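Local coordinates for hypothetical protein (Bacteroides fragilis, PDB 4I17) that is of unknown function but, as an exported protein built of tetratricopeptide (TPR) repeats, probably serves as a helical scaffold for binding other proteins or peptides, at residues 32-37 with 42-47; 126-131 with 160-165; 175-178 with 183-186. One frame throughout, in Å; residues are numbered along the deposited sequence. Where two conformers were deposited one is given.

Contact 1 (32-37 with 42-47); sequences EYLKLT and SVTAYN
L34 reaches over the backbone of A45, its CD1 lying 3.7 Å from A45 CA and 4.2 Å from A45 CB. These two residues also mark the register of the helices, with CA atoms 7.2 Å apart. Next to the small side chain of A45 the leucine branch comes close to the helix backbone itself, while the leucine and T44 run past each other in opposite directions, L34 CD1 and T44 CG2 being 4.2 Å apart.

Beside this pair, the methyl of T44 meets the ring of Y33 obliquely, T44 CG2 standing 3.7 Å from Y33 CD2. The first torsion of T44 divides its two branches: at -64° it sets CG2 anti to the backbone N and against the tyrosine, and leaves OG1 for the carboxylate of D41. Y33 OH also bonds to D41 OD2, so one oxygen from the connecting turn grips a hydroxyl from each helix. Over one face of the Y33 ring lies T37 OG1, which donates to Y33 O at 2.8 Å from above the carbonyl plane.

The short axes run at 142°, closest approach 10.4 Å, as expected of an antiparallel hairpin with a short turn, the building principle of TPR proteins. Helix 7-19 packs on Y33 and T44 through K11, and helix 58-70 reaches L34 through Y64 and A45 through I67.

Contact 2 (126-131 with 160-165); sequences KFQQAG and GVLFYN
Q128 and L162 lie alongside each other, their side chains running in opposite directions between helix 110-129 and helix 149-174 of this TPR-type helical array. The glutamine has CG anti to its own N (chi1 180°) and stays extended beyond it, which carries the amide right across to the other helix. L162 starts out along its own helix surface, but its end turns nearer, so that CD1 rests against the aliphatic part of the glutamine: L162 CD1 is 3.8 Å from both Q128 CG and Q128 CD. The amide thus passes the leucine methyl and ends over the opposite backbone, with Q128 NE2 3.7 Å from L162 CA. V161 gives only a marginal flank at its CG1.

No direct hydrogen bond joins the two segments. The amide is nevertheless held at both ends: Q128 OE1 is hydrogen-bonded to Y140 OH of helix 133-143, while NE2, at the other end of the amide, points to the water beside N165. The same intervening helix touches L162 through I133, while helix 214-224 meets V161 through M219.

Just beyond Q128 the helix closes in a Schellman motif. G131, with a positive phi of 70°, is its C-prime residue; its N bonds to Q128 O at 3.1 Å, and N132 N bonds to F127 O, the second bond of the motif.

Polar bridging falls to one water, which accepts from Q128 NE2 at 2.7 Å and from N165 ND2 at 2.9 Å, linking two amide nitrogens that are themselves 4.1 Å apart and not bonded.

Contact 3 (175-178 with 183-186); sequences TPLA and EKYA
A178 and the ring of Y185 form a CH-pi contact: A178 CA lies 4.0 Å from the centroid of the Y185 ring and only 22° off its normal, hence over the face, though displaced toward the rim. With CG anti to the backbone N (chi1 178°), the tyrosine swings its ring off the helix toward the preceding loop and brings this face under the alanine. The backbone takes part as well, since A178 N is 3.7 Å from Y185 CD1.

Apolar contacts flank the CH-pi pair. The methyl of A178 meets the far part of the ring, A178 CB standing 3.8 Å from Y185 CE1. At the root of the ring, L177 CB and Y185 CB touch at 3.9 Å, and here the backbones come close too, with the CA atoms of L177 and Y185 5.2 Å apart. L177 then sends CD1 to the first part of the K184 chain, where L177 CD1 and K184 CG are 3.6 Å apart; this lysine contributes methylenes, and its extended chain carries the ammonium away from the loop.

Hydrogen bonding acts within the turn and not across the contact. A178 N donates to T175 O at 3.3 Å, a local bond in a run with helical backbone angles but without regular helical bonding. P176 O is bonded to S180 OG, and N181 OD1 accepts from K184 N near the start of the helix.

The contact packs the connecting loop against the first turn of helix 182-209, just after helix 149-174 ends; T175 OG1 ties the loop back to that helix at L171 O.

In the fold
Contact 1 is the buried one of the three, contact 2 is partly buried and contact 3 lies at the surface, its centre about 41 Å from the centre of the chain. Contact 1 sits on the other side of that centre from both others, with centres about 47 Å from contact 2 and 69 Å from contact 3. One segment of contact 2 belongs to helix 149-174, and contact 3 joins the loop that follows this helix to helix 182-209, with nearest atoms about 12 Å apart between the two contacts. None has a direct hydrogen bond between its segments. Contact 1 relies on leucine, threonine and tyrosine packing, contact 2 adds a bridging water, and contact 3 uses a ring face and lysine methylenes.

Contact 1 (32-37 with 42-47)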
ATOM      1  N   GLU A  32      22.085 -23.887  -3.809  1.00 19.57           N
ATOM      2  CA  GLU A  32      22.655 -25.211  -3.532  1.00 20.58           C
ATOM      3  C   GLU A  32      23.182 -25.264  -2.102  1.00 24.20           C
ATOM      4  O   GLU A  32      22.926 -26.229  -1.402  1.00 24.46           O
ATOM      5  CB  GLU A  32      23.768 -25.551  -4.539  1.00 23.32           C
ATOM      6  CG  GLU A  32      24.228 -27.006  -4.464  1.00 35.65           C
ATOM      7  CD  GLU A  32      23.194 -28.102  -4.691  1.00 70.04           C
ATOM      8  OE1 GLU A  32      22.218 -27.874  -5.445  1.00 70.75           O
ATOM      9  OE2 GLU A  32      23.388 -29.211  -4.142  1.00 69.56           O
ATOM     10  N   TYR A  33      23.865 -24.209  -1.653  1.00 19.92           N
ATOM     11  CA  TYR A  33      24.379 -24.144  -0.277  1.00 20.22           C
ATOM     12  C   TYR A  33      23.242 -24.256   0.731  1.00 23.60           C
ATOM     13  O   TYR A  33      23.339 -25.047   1.673  1.00 23.28           O
ATOM     14  CB  TYR A  33      25.139 -22.824  -0.107  1.00 20.92           C
ATOM     15  CG  TYR A  33      25.307 -22.388   1.327  1.00 23.94           C
ATOM     16  CD1 TYR A  33      26.254 -22.984   2.150  1.00 27.23           C
ATOM     17  CD2 TYR A  33      24.585 -21.309   1.834  1.00 25.74           C
ATOM     18  CE1 TYR A  33      26.438 -22.559   3.468  1.00 29.78           C
ATOM     19  CE2 TYR A  33      24.759 -20.877   3.146  1.00 27.72           C
ATOM     20  CZ  TYR A  33      25.695 -21.495   3.952  1.00 32.22           C
ATOM     21  OH  TYR A  33      25.876 -21.047   5.231  1.00 33.76           O
ATOM     22  N   LEU A  34      22.153 -23.469   0.540  1.00 19.89           N
ATOM     23  CA  LEU A  34      21.012 -23.498   1.463  1.00 19.55           C
ATOM     24  C   LEU A  34      20.309 -24.864   1.463  1.00 25.82           C
ATOM     25  O   LEU A  34      19.956 -25.354   2.530  1.00 26.97           O
ATOM     26  CB  LEU A  34      20.021 -22.375   1.165  1.00 18.07           C
ATOM     27  CG  LEU A  34      20.591 -20.969   1.460  1.00 20.86           C
ATOM     28  CD1 LEU A  34      19.774 -19.881   0.735  1.00 19.02           C
ATOM     29  CD2 LEU A  34      20.646 -20.699   2.964  1.00 23.74           C
ATOM     30  N   LYS A  35      20.150 -25.483   0.304  1.00 22.42           N
ATOM     31  CA  LYS A  35      19.581 -26.837   0.208  1.00 23.74           C
ATOM     32  C   LYS A  35      20.413 -27.850   1.037  1.00 26.82           C
ATOM     33  O   LYS A  35      19.848 -28.658   1.761  1.00 26.33           O
ATOM     34  CB  LYS A  35      19.542 -27.272  -1.260  1.00 27.01           C
ATOM     35  CG  LYS A  35      18.963 -28.658  -1.517  1.00 39.76           C
ATOM     36  CD  LYS A  35      19.230 -29.070  -2.958  1.00 48.87           C
ATOM     37  CE  LYS A  35      18.431 -30.274  -3.390  1.00 63.51           C
ATOM     38  NZ  LYS A  35      18.777 -30.689  -4.779  1.00 73.62           N
ATOM     39  N   LEU A  36      21.739 -27.770   0.962  1.00 22.15           N
ATOM     40  CA  LEU A  36      22.627 -28.706   1.636  1.00 22.86           C
ATOM     41  C   LEU A  36      22.862 -28.432   3.138  1.00 27.15           C
ATOM     42  O   LEU A  36      23.419 -29.301   3.827  1.00 27.82           O
ATOM     43  CB  LEU A  36      23.970 -28.730   0.904  1.00 23.05           C
ATOM     44  CG  LEU A  36      23.937 -29.206  -0.565  1.00 27.36           C
ATOM     45  CD1 LEU A  36      25.282 -28.966  -1.248  1.00 27.77           C
ATOM     46  CD2 LEU A  36      23.566 -30.696  -0.663  1.00 29.68           C
ATOM     47  N   THR A  37      22.420 -27.276   3.646  1.00 23.91           N
ATOM     48  CA  THR A  37      22.608 -26.868   5.050  1.00 24.22           C
ATOM     49  C   THR A  37      21.275 -26.598   5.760  1.00 30.38           C
ATOM     50  O   THR A  37      21.215 -25.796   6.701  1.00 29.49           O
ATOM     51  CB  THR A  37      23.496 -25.635   5.109  1.00 29.97           C
ATOM     52  OG1 THR A  37      22.852 -24.611   4.349  1.00 27.89           O
ATOM     53  CG2 THR A  37      24.908 -25.903   4.581  1.00 26.79           C
ATOM     54  N   SER A  42      20.089 -17.356   7.295  1.00 22.74           N
ATOM     55  CA  SER A  42      19.149 -16.323   6.849  1.00 20.99           C
ATOM     56  C   SER A  42      19.807 -15.160   6.088  1.00 22.09           C
ATOM     57  O   SER A  42      19.149 -14.548   5.232  1.00 21.48           O
ATOM     58  CB  SER A  42      18.369 -15.782   8.036  1.00 25.99           C
ATOM     59  OG  SER A  42      19.271 -15.468   9.080  1.00 28.64           O
ATOM     60  N   VAL A  43      21.059 -14.815   6.414  1.00 21.57           N
ATOM     61  CA  VAL A  43      21.783 -13.729   5.705  1.00 21.90           C
ATOM     62  C   VAL A  43      21.925 -14.139   4.220  1.00 23.82           C
ATOM     63  O   VAL A  43      21.581 -13.364   3.318  1.00 22.88           O
ATOM     64  CB  VAL A  43      23.169 -13.441   6.354  1.00 27.25           C
ATOM     65  CG1 VAL A  43      23.967 -12.440   5.513  1.00 26.90           C
ATOM     66  CG2 VAL A  43      23.007 -12.941   7.800  1.00 28.21           C
ATOM     67  N   THR A  44      22.359 -15.401   3.986  1.00 18.62           N
ATOM     68  CA  THR A  44      22.498 -15.933   2.637  1.00 17.68           C
ATOM     69  C   THR A  44      21.123 -16.098   2.014  1.00 21.13           C
ATOM     70  O   THR A  44      20.978 -15.792   0.845  1.00 18.41           O
ATOM     71  CB  THR A  44      23.291 -17.231   2.655  1.00 26.35           C
ATOM     72  OG1 THR A  44      24.602 -16.907   3.120  1.00 24.42           O
ATOM     73  CG2 THR A  44      23.393 -17.864   1.273  1.00 23.25           C
ATOM     74  N   ALA A  45      20.104 -16.544   2.784  1.00 19.59           N
ATOM     75  CA  ALA A  45      18.747 -16.658   2.211  1.00 19.76           C
ATOM     76  C   ALA A  45      18.237 -15.308   1.674  1.00 20.33           C
ATOM     77  O   ALA A  45      17.674 -15.275   0.582  1.00 17.25           O
ATOM     78  CB  ALA A  45      17.779 -17.196   3.242  1.00 21.67           C
ATOM     79  N   TYR A  46      18.444 -14.207   2.423  1.00 16.66           N
ATOM     80  CA  TYR A  46      18.032 -12.889   1.985  1.00 15.83           C
ATOM     81  C   TYR A  46      18.789 -12.544   0.669  1.00 20.41           C
ATOM     82  O   TYR A  46      18.169 -12.133  -0.312  1.00 19.59           O
ATOM     83  CB  TYR A  46      18.264 -11.829   3.096  1.00 17.23           C
ATOM     84  CG  TYR A  46      17.934 -10.440   2.583  1.00 19.55           C
ATOM     85  CD1 TYR A  46      16.614  -9.996   2.521  1.00 21.88           C
ATOM     86  CD2 TYR A  46      18.918  -9.636   2.015  1.00 21.10           C
ATOM     87  CE1 TYR A  46      16.287  -8.783   1.928  1.00 22.71           C
ATOM     88  CE2 TYR A  46      18.604  -8.418   1.423  1.00 21.82           C
ATOM     89  CZ  TYR A  46      17.281  -8.003   1.371  1.00 26.87           C
ATOM     90  OH  TYR A  46      16.943  -6.809   0.795  1.00 25.70           O
ATOM     91  N   ASN A  47      20.126 -12.731   0.652  1.00 15.99           N
ATOM     92  CA  ASN A  47      20.903 -12.418  -0.554  1.00 16.98           C
ATOM     93  C   ASN A  47      20.429 -13.248  -1.733  1.00 18.98           C
ATOM     94  O   ASN A  47      20.362 -12.741  -2.847  1.00 19.57           O
ATOM     95  CB  ASN A  47      22.393 -12.688  -0.308  1.00 18.75           C
ATOM     96  CG  ASN A  47      23.039 -11.618   0.527  1.00 30.62           C
ATOM     97  OD1 ASN A  47      22.568 -10.471   0.616  1.00 26.52           O
ATOM     98  ND2 ASN A  47      24.159 -11.953   1.117  1.00 33.13           N
TER

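Contact 2 (126-131 with 160-165)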
ATOM      1  N   LYS A 126      -8.138   4.973  -8.412  1.00 29.75           N
ATOM      2  CA  LYS A 126      -8.631   4.198  -9.550  1.00 31.18           C
ATOM      3  C   LYS A 126     -10.159   4.022  -9.440  1.00 34.22           C
ATOM      4  O   LYS A 126     -10.861   4.285 -10.415  1.00 33.40           O
ATOM      5  CB  LYS A 126      -7.894   2.847  -9.591  1.00 34.48           C
ATOM      6  CG  LYS A 126      -8.307   1.915 -10.724  1.00 57.05           C
ATOM      7  CD  LYS A 126      -7.806   0.486 -10.486  1.00 71.03           C
ATOM      8  CE  LYS A 126      -8.614  -0.290  -9.462  1.00 77.52           C
ATOM      9  NZ  LYS A 126      -9.948  -0.689  -9.987  1.00 84.51           N
ATOM     10  N   PHE A 127     -10.678   3.667  -8.245  1.00 29.46           N
ATOM     11  CA  PHE A 127     -12.125   3.490  -8.051  1.00 29.93           C
ATOM     12  C   PHE A 127     -12.873   4.823  -8.075  1.00 31.90           C
ATOM     13  O   PHE A 127     -13.991   4.879  -8.591  1.00 32.71           O
ATOM     14  CB  PHE A 127     -12.449   2.732  -6.760  1.00 31.72           C
ATOM     15  CG  PHE A 127     -12.150   1.249  -6.867  1.00 34.81           C
ATOM     16  CD1 PHE A 127     -12.938   0.418  -7.659  1.00 39.68           C
ATOM     17  CD2 PHE A 127     -11.120   0.676  -6.131  1.00 35.93           C
ATOM     18  CE1 PHE A 127     -12.670  -0.952  -7.749  1.00 42.17           C
ATOM     19  CE2 PHE A 127     -10.859  -0.700  -6.209  1.00 40.60           C
ATOM     20  CZ  PHE A 127     -11.632  -1.504  -7.022  1.00 41.42           C
ATOM     21  N   GLN A 128     -12.260   5.884  -7.545  1.00 27.14           N
ATOM     22  CA  GLN A 128     -12.865   7.224  -7.552  1.00 26.24           C
ATOM     23  C   GLN A 128     -13.024   7.719  -9.006  1.00 33.86           C
ATOM     24  O   GLN A 128     -14.071   8.271  -9.357  1.00 33.56           O
ATOM     25  CB  GLN A 128     -11.992   8.198  -6.749  1.00 27.06           C
ATOM     26  CG  GLN A 128     -12.568   9.609  -6.722  1.00 25.03           C
ATOM     27  CD  GLN A 128     -11.862  10.486  -5.736  1.00 34.93           C
ATOM     28  OE1 GLN A 128     -10.960  10.058  -5.008  1.00 30.11           O
ATOM     29  NE2 GLN A 128     -12.274  11.735  -5.680  1.00 27.56           N
ATOM     30  N   GLN A 129     -11.996   7.493  -9.847  1.00 30.68           N
ATOM     31  CA  GLN A 129     -12.015   7.888 -11.258  1.00 33.33           C
ATOM     32  C   GLN A 129     -13.083   7.118 -12.047  1.00 42.23           C
ATOM     33  O   GLN A 129     -13.667   7.685 -12.976  1.00 44.42           O
ATOM     34  CB  GLN A 129     -10.636   7.705 -11.884  1.00 35.39           C
ATOM     35  CG  GLN A 129      -9.666   8.833 -11.510  1.00 55.86           C
ATOM     36  CD  GLN A 129      -8.205   8.512 -11.747  1.00 81.41           C
ATOM     37  OE1 GLN A 129      -7.833   7.497 -12.361  1.00 78.41           O
ATOM     38  NE2 GLN A 129      -7.332   9.387 -11.263  1.00 72.03           N
ATOM     39  N   ALA A 130     -13.393   5.870 -11.641  1.00 38.85           N
ATOM     40  CA  ALA A 130     -14.424   5.043 -12.268  1.00 40.45           C
ATOM     41  C   ALA A 130     -15.819   5.249 -11.624  1.00 45.04           C
ATOM     42  O   ALA A 130     -16.758   4.506 -11.938  1.00 45.60           O
ATOM     43  CB  ALA A 130     -14.024   3.576 -12.198  1.00 42.30           C
ATOM     44  N   GLY A 131     -15.940   6.247 -10.743  1.00 40.03           N
ATOM     45  CA  GLY A 131     -17.187   6.597 -10.064  1.00 38.16           C
ATOM     46  C   GLY A 131     -17.694   5.612  -9.024  1.00 40.28           C
ATOM     47  O   GLY A 131     -18.860   5.696  -8.620  1.00 39.14           O
ATOM     48  N   GLY A 160     -12.094  13.173   2.158  1.00 15.17           N
ATOM     49  CA  GLY A 160     -12.809  14.458   2.166  1.00 14.89           C
ATOM     50  C   GLY A 160     -13.155  14.920   0.768  1.00 17.57           C
ATOM     51  O   GLY A 160     -14.304  15.306   0.498  1.00 15.96           O
ATOM     52  N   VAL A 161     -12.182  14.841  -0.162  1.00 14.28           N
ATOM     53  CA  VAL A 161     -12.437  15.252  -1.554  1.00 15.54           C
ATOM     54  C   VAL A 161     -13.469  14.308  -2.209  1.00 18.16           C
ATOM     55  O   VAL A 161     -14.345  14.764  -2.980  1.00 16.60           O
ATOM     56  CB  VAL A 161     -11.117  15.271  -2.359  1.00 19.65           C
ATOM     57  CG1 VAL A 161     -11.394  15.456  -3.852  1.00 20.36           C
ATOM     58  CG2 VAL A 161     -10.178  16.367  -1.839  1.00 19.46           C
ATOM     59  N   LEU A 162     -13.311  12.994  -1.976  1.00 14.70           N
ATOM     60  CA  LEU A 162     -14.237  11.984  -2.548  1.00 14.18           C
ATOM     61  C   LEU A 162     -15.679  12.351  -2.188  1.00 18.18           C
ATOM     62  O   LEU A 162     -16.575  12.386  -3.061  1.00 16.46           O
ATOM     63  CB  LEU A 162     -13.877  10.601  -1.963  1.00 14.29           C
ATOM     64  CG  LEU A 162     -14.861   9.444  -2.255  1.00 18.94           C
ATOM     65  CD1 LEU A 162     -14.748   8.993  -3.717  1.00 21.31           C
ATOM     66  CD2 LEU A 162     -14.526   8.231  -1.358  1.00 20.39           C
ATOM     67  N   PHE A 163     -15.931  12.565  -0.882  1.00 14.98           N
ATOM     68  CA  PHE A 163     -17.321  12.890  -0.445  1.00 14.69           C
ATOM     69  C   PHE A 163     -17.766  14.304  -0.820  1.00 17.58           C
ATOM     70  O   PHE A 163     -18.948  14.495  -1.111  1.00 16.45           O
ATOM     71  CB  PHE A 163     -17.499  12.600   1.059  1.00 16.50           C
ATOM     72  CG  PHE A 163     -17.645  11.091   1.188  1.00 19.34           C
ATOM     73  CD1 PHE A 163     -18.812  10.450   0.766  1.00 24.30           C
ATOM     74  CD2 PHE A 163     -16.576  10.304   1.600  1.00 20.42           C
ATOM     75  CE1 PHE A 163     -18.913   9.056   0.779  1.00 25.12           C
ATOM     76  CE2 PHE A 163     -16.698   8.902   1.663  1.00 24.81           C
ATOM     77  CZ  PHE A 163     -17.865   8.293   1.241  1.00 24.16           C
ATOM     78  N   TYR A 164     -16.848  15.275  -0.879  0.50 15.44           N
ATOM     79  CA  TYR A 164     -17.180  16.644  -1.316  0.50 15.81           C
ATOM     80  C   TYR A 164     -17.621  16.619  -2.803  0.50 19.28           C
ATOM     81  O   TYR A 164     -18.644  17.223  -3.167  0.50 18.75           O
ATOM     82  CB  TYR A 164     -15.975  17.577  -1.092  0.50 16.83           C
ATOM     83  CG  TYR A 164     -16.128  19.008  -1.570  0.50 19.90           C
ATOM     84  CD1 TYR A 164     -17.357  19.664  -1.503  0.50 22.46           C
ATOM     85  CD2 TYR A 164     -15.023  19.741  -1.995  0.50 20.76           C
ATOM     86  CE1 TYR A 164     -17.499  20.981  -1.942  0.50 23.03           C
ATOM     87  CE2 TYR A 164     -15.148  21.067  -2.407  0.50 22.32           C
ATOM     88  CZ  TYR A 164     -16.388  21.685  -2.374  0.50 27.13           C
ATOM     89  OH  TYR A 164     -16.519  22.994  -2.779  0.50 27.56           O
ATOM     90  N   ASN A 165     -16.909  15.851  -3.630  1.00 16.10           N
ATOM     91  CA  ASN A 165     -17.249  15.727  -5.077  1.00 16.30           C
ATOM     92  C   ASN A 165     -18.561  14.977  -5.251  1.00 20.16           C
ATOM     93  O   ASN A 165     -19.378  15.330  -6.103  1.00 18.96           O
ATOM     94  CB  ASN A 165     -16.134  15.032  -5.852  1.00 19.10           C
ATOM     95  CG  ASN A 165     -14.942  15.922  -6.062  1.00 28.46           C
ATOM     96  OD1 ASN A 165     -14.973  17.124  -5.767  1.00 24.49           O
ATOM     97  ND2 ASN A 165     -13.880  15.359  -6.625  1.00 26.98           N
TER
HETATM   98  O   HOH W   1     -14.338  12.512  -7.232  1.00 29.77           O

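Contact 3 (175-178 with 183-186)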
ATOM      1  N   THR A 175     -30.705  20.257  -8.787  1.00 25.39           N
ATOM      2  CA  THR A 175     -31.175  21.605  -9.128  1.00 24.32           C
ATOM      3  C   THR A 175     -32.439  21.604 -10.020  1.00 25.85           C
ATOM      4  O   THR A 175     -33.389  22.301  -9.682  1.00 24.27           O
ATOM      5  CB  THR A 175     -30.029  22.398  -9.790  1.00 35.60           C
ATOM      6  OG1 THR A 175     -28.957  22.459  -8.856  1.00 38.05           O
ATOM      7  CG2 THR A 175     -30.454  23.796 -10.227  1.00 34.75           C
ATOM      8  N   PRO A 176     -32.481  20.858 -11.152  1.00 23.08           N
ATOM      9  CA  PRO A 176     -33.673  20.887 -12.008  1.00 23.89           C
ATOM     10  C   PRO A 176     -34.937  20.326 -11.352  1.00 28.58           C
ATOM     11  O   PRO A 176     -36.041  20.533 -11.848  1.00 32.03           O
ATOM     12  CB  PRO A 176     -33.271  19.990 -13.184  1.00 25.69           C
ATOM     13  CG  PRO A 176     -31.807  19.905 -13.135  1.00 30.37           C
ATOM     14  CD  PRO A 176     -31.444  19.967 -11.716  1.00 25.81           C
ATOM     15  N   LEU A 177     -34.780  19.614 -10.234  1.00 23.37           N
ATOM     16  CA  LEU A 177     -35.902  18.965  -9.557  1.00 22.59           C
ATOM     17  C   LEU A 177     -36.634  19.899  -8.630  1.00 25.72           C
ATOM     18  O   LEU A 177     -37.740  19.578  -8.222  1.00 26.12           O
ATOM     19  CB  LEU A 177     -35.382  17.766  -8.727  1.00 22.57           C
ATOM     20  CG  LEU A 177     -34.533  16.708  -9.444  1.00 28.36           C
ATOM     21  CD1 LEU A 177     -33.983  15.684  -8.447  1.00 28.54           C
ATOM     22  CD2 LEU A 177     -35.332  16.004 -10.524  1.00 31.47           C
ATOM     23  N   ALA A 178     -36.009  21.008  -8.224  1.00 24.35           N
ATOM     24  CA  ALA A 178     -36.589  21.920  -7.237  1.00 25.41           C
ATOM     25  C   ALA A 178     -37.994  22.381  -7.620  1.00 30.93           C
ATOM     26  O   ALA A 178     -38.828  22.508  -6.727  1.00 33.83           O
ATOM     27  CB  ALA A 178     -35.675  23.125  -7.021  1.00 26.38           C
ATOM     28  N   GLU A 183     -40.431  15.744  -4.412  1.00 28.73           N
ATOM     29  CA  GLU A 183     -40.213  14.458  -3.722  1.00 30.07           C
ATOM     30  C   GLU A 183     -38.751  13.994  -3.922  1.00 29.47           C
ATOM     31  O   GLU A 183     -38.034  13.674  -2.963  1.00 27.00           O
ATOM     32  CB  GLU A 183     -41.240  13.418  -4.305  1.00 33.96           C
ATOM     33  CG  GLU A 183     -40.811  11.953  -4.446  1.00 53.54           C
ATOM     34  CD  GLU A 183     -40.225  11.407  -5.743  1.00 81.74           C
ATOM     35  OE1 GLU A 183     -40.881  11.524  -6.804  1.00 62.24           O
ATOM     36  OE2 GLU A 183     -39.169  10.736  -5.666  1.00 78.97           O
ATOM     37  N   LYS A 184     -38.309  13.978  -5.185  1.00 22.62           N
ATOM     38  CA  LYS A 184     -36.962  13.549  -5.526  1.00 19.86           C
ATOM     39  C   LYS A 184     -35.955  14.604  -5.104  1.00 20.29           C
ATOM     40  O   LYS A 184     -34.879  14.272  -4.630  1.00 20.54           O
ATOM     41  CB  LYS A 184     -36.865  13.263  -7.031  1.00 22.10           C
ATOM     42  CG  LYS A 184     -35.546  12.576  -7.351  1.00 22.34           C
ATOM     43  CD  LYS A 184     -35.520  11.913  -8.708  1.00 32.75           C
ATOM     44  CE  LYS A 184     -34.170  11.258  -8.871  1.00 40.59           C
ATOM     45  NZ  LYS A 184     -33.949  10.748 -10.244  1.00 46.57           N
ATOM     46  N   TYR A 185     -36.320  15.891  -5.216  1.00 17.02           N
ATOM     47  CA  TYR A 185     -35.428  16.965  -4.753  1.00 16.34           C
ATOM     48  C   TYR A 185     -35.101  16.794  -3.256  1.00 20.15           C
ATOM     49  O   TYR A 185     -33.942  16.945  -2.875  1.00 20.01           O
ATOM     50  CB  TYR A 185     -36.112  18.331  -4.957  1.00 21.20           C
ATOM     51  CG  TYR A 185     -35.273  19.491  -4.467  1.00 26.66           C
ATOM     52  CD1 TYR A 185     -34.187  19.948  -5.201  1.00 28.64           C
ATOM     53  CD2 TYR A 185     -35.624  20.192  -3.320  1.00 30.89           C
ATOM     54  CE1 TYR A 185     -33.432  21.039  -4.773  1.00 31.06           C
ATOM     55  CE2 TYR A 185     -34.892  21.299  -2.897  1.00 32.98           C
ATOM     56  CZ  TYR A 185     -33.795  21.716  -3.624  1.00 40.45           C
ATOM     57  OH  TYR A 185     -33.071  22.798  -3.193  1.00 46.11           O
ATOM     58  N   ALA A 186     -36.111  16.477  -2.416  1.00 19.40           N
ATOM     59  CA  ALA A 186     -35.838  16.305  -0.971  1.00 18.84           C
ATOM     60  C   ALA A 186     -34.915  15.103  -0.742  1.00 21.62           C
ATOM     61  O   ALA A 186     -34.001  15.180   0.089  1.00 19.00           O
ATOM     62  CB  ALA A 186     -37.138  16.151  -0.201  1.00 19.98           C
TER